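Extracellular protein 11-1 (Passalora fulva, PDB 6ZUS) is a zinc-binding extracellular effector of the tomato leaf mould fungus, probably acting as an avirulence protein that plant resistance proteins can recognise. Local coordinates at residues K7-K12 against C99-Y104. Numbering follows the deposited sequence.
Sequences KAVALK and CDVKPY
Val9 of strand 6-20 faces Val101, in the first turn of helix 101-109, with their CA atoms 7.3 Å apart, and Tyr104 N bonds back to the O of Asp100, the N-cap residue just before the helix. Lys7, Val9 and Leu11, alternate residues of the strand, all direct their CB toward the helix. Lys7 crosses to the loop before the helix: its chain runs extended to CE and then bends at chi4, where NZ donates to Cys99 O over 2.7 Å. The donor stands above the carbonyl plane, 47° out of it, with a C=O...NZ angle of 132°. Arg86 O and the side-chain OD1 of Asn87 also accept from NZ, so three oxygens grip this buried amine. Asp100 OD1 lies 5.2 Å from NZ, too far for contact but near enough that its charge may steady the ammonium group. The helix packs on one face of the antiparallel sheet in which strand 6-20 lies between strands 71-86 and 127-138, and a disulfide links Cys99, two residues before the helix, to Cys47. The rest of the contact is apolar. Val101 CG1 meets both the aliphatic end of Lys7, at CE, and Val9 CG2, 4.3 Å away. The Tyr104 side chain leaves the helix with CG anti to the backbone N (chi1 168°). Its ring atom CE2 lies 4.4 Å from Val9 CB. Leu11 crosses the tyrosine at about a right angle, its CD2 4.2 Å from Tyr104 CE2, and also packs on Thr105 and Leu109, while Tyr104 OH is hydrogen-bonded to Gln48 OE1.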
loop_
_atom_site.group_PDB
_atom_site.type_symbol
_atom_site.label_atom_id
_atom_site.label_comp_id
_atom_site.label_asym_id
_atom_site.label_seq_id
_atom_site.Cartn_x
_atom_site.Cartn_y
_atom_site.Cartn_z
ATOM N N LYS A 7 8.697 -8.726 -10.219
ATOM C CA LYS A 7 7.255 -8.935 -9.912
ATOM C C LYS A 7 6.535 -7.584 -9.974
ATOM O O LYS A 7 7.215 -6.512 -9.885
ATOM C CB LYS A 7 7.102 -9.589 -8.535
ATOM C CG LYS A 7 7.782 -8.821 -7.417
ATOM C CD LYS A 7 7.572 -9.366 -6.052
ATOM C CE LYS A 7 8.250 -8.547 -4.981
ATOM N NZ LYS A 7 9.617 -9.038 -4.708
ATOM N N ALA A 8 5.214 -7.617 -10.182
ATOM C CA ALA A 8 4.333 -6.463 -9.986
ATOM C C ALA A 8 3.700 -6.639 -8.604
ATOM O O ALA A 8 3.374 -7.788 -8.238
ATOM C CB ALA A 8 3.315 -6.362 -11.069
ATOM N N VAL A 9 3.610 -5.532 -7.851
ATOM C CA VAL A 9 3.133 -5.529 -6.439
ATOM C C VAL A 9 1.931 -4.574 -6.356
ATOM O O VAL A 9 2.078 -3.384 -6.714
ATOM C CB VAL A 9 4.237 -5.163 -5.428
ATOM C CG1 VAL A 9 3.676 -5.192 -4.011
ATOM C CG2 VAL A 9 5.450 -6.083 -5.532
ATOM N N ALA A 10 0.761 -5.102 -5.951
ATOM C CA ALA A 10 -0.463 -4.348 -5.621
ATOM C C ALA A 10 -0.268 -3.783 -4.204
ATOM O O ALA A 10 -0.167 -4.573 -3.281
ATOM C CB ALA A 10 -1.683 -5.222 -5.703
ATOM N N LEU A 11 -0.189 -2.468 -4.077
ATOM C CA LEU A 11 0.087 -1.741 -2.790
ATOM C C LEU A 11 -1.166 -0.981 -2.372
ATOM O O LEU A 11 -1.904 -0.427 -3.249
ATOM C CB LEU A 11 1.243 -0.763 -2.985
ATOM C CG LEU A 11 2.593 -1.388 -3.349
ATOM C CD1 LEU A 11 3.497 -0.359 -3.962
ATOM C CD2 LEU A 11 3.249 -2.005 -2.141
ATOM N N LYS A 12 -1.358 -0.877 -1.077
ATOM C CA LYS A 12 -2.490 -0.088 -0.534
ATOM C C LYS A 12 -2.112 0.489 0.830
ATOM O O LYS A 12 -1.566 -0.251 1.691
ATOM C CB LYS A 12 -3.765 -0.930 -0.496
ATOM C CG LYS A 12 -4.967 -0.168 -0.004
ATOM C CD LYS A 12 -6.250 -0.820 -0.362
ATOM C CE LYS A 12 -6.696 -1.876 0.586
ATOM N NZ LYS A 12 -8.185 -1.970 0.567
ATOM N N CYS A 99 13.696 -7.577 -0.859
ATOM C CA CYS A 99 12.676 -7.131 -1.835
ATOM C C CYS A 99 11.379 -7.941 -1.699
ATOM O O CYS A 99 10.480 -7.696 -2.504
ATOM C CB CYS A 99 13.205 -7.203 -3.257
ATOM S SG CYS A 99 14.749 -6.276 -3.542
ATOM N N ASP A 100 11.258 -8.780 -0.667
ATOM C CA ASP A 100 9.990 -9.488 -0.341
ATOM C C ASP A 100 8.898 -8.450 -0.103
ATOM O O ASP A 100 9.221 -7.319 0.302
ATOM C CB ASP A 100 10.155 -10.422 0.864
ATOM C CG ASP A 100 10.937 -11.719 0.505
ATOM O OD1 ASP A 100 11.364 -11.902 -0.708
ATOM O OD2 ASP A 100 11.138 -12.572 1.423
ATOM N N VAL A 101 7.654 -8.813 -0.355
ATOM C CA VAL A 101 6.557 -7.809 -0.399
ATOM C C VAL A 101 6.438 -7.131 0.972
ATOM O O VAL A 101 6.209 -5.908 1.004
ATOM C CB VAL A 101 5.199 -8.355 -0.883
ATOM C CG1 VAL A 101 5.303 -8.853 -2.308
ATOM C CG2 VAL A 101 4.658 -9.429 0.032
ATOM N N LYS A 102 6.608 -7.828 2.082
ATOM C CA LYS A 102 6.441 -7.166 3.401
ATOM C C LYS A 102 7.456 -6.031 3.606
ATOM O O LYS A 102 7.065 -4.868 3.788
ATOM C CB LYS A 102 6.494 -8.199 4.511
ATOM C CG LYS A 102 6.553 -7.601 5.892
ATOM C CD LYS A 102 6.655 -8.722 6.899
ATOM C CE LYS A 102 6.443 -8.335 8.339
ATOM N NZ LYS A 102 7.182 -7.115 8.676
ATOM N N PRO A 103 8.789 -6.292 3.609
ATOM C CA PRO A 103 9.770 -5.229 3.861
ATOM C C PRO A 103 9.685 -4.142 2.782
ATOM O O PRO A 103 9.821 -2.961 3.151
ATOM C CB PRO A 103 11.146 -5.943 3.910
ATOM C CG PRO A 103 10.913 -7.264 3.245
ATOM C CD PRO A 103 9.452 -7.615 3.502
ATOM N N TYR A 104 9.544 -4.541 1.507
ATOM C CA TYR A 104 9.437 -3.575 0.382
ATOM C C TYR A 104 8.268 -2.614 0.659
ATOM O O TYR A 104 8.433 -1.395 0.586
ATOM C CB TYR A 104 9.284 -4.292 -0.956
ATOM C CG TYR A 104 8.878 -3.385 -2.084
ATOM C CD1 TYR A 104 9.775 -2.542 -2.738
ATOM C CD2 TYR A 104 7.574 -3.374 -2.538
ATOM C CE1 TYR A 104 9.379 -1.684 -3.757
ATOM C CE2 TYR A 104 7.155 -2.524 -3.550
ATOM C CZ TYR A 104 8.050 -1.676 -4.170
ATOM O OH TYR A 104 7.561 -0.860 -5.147
#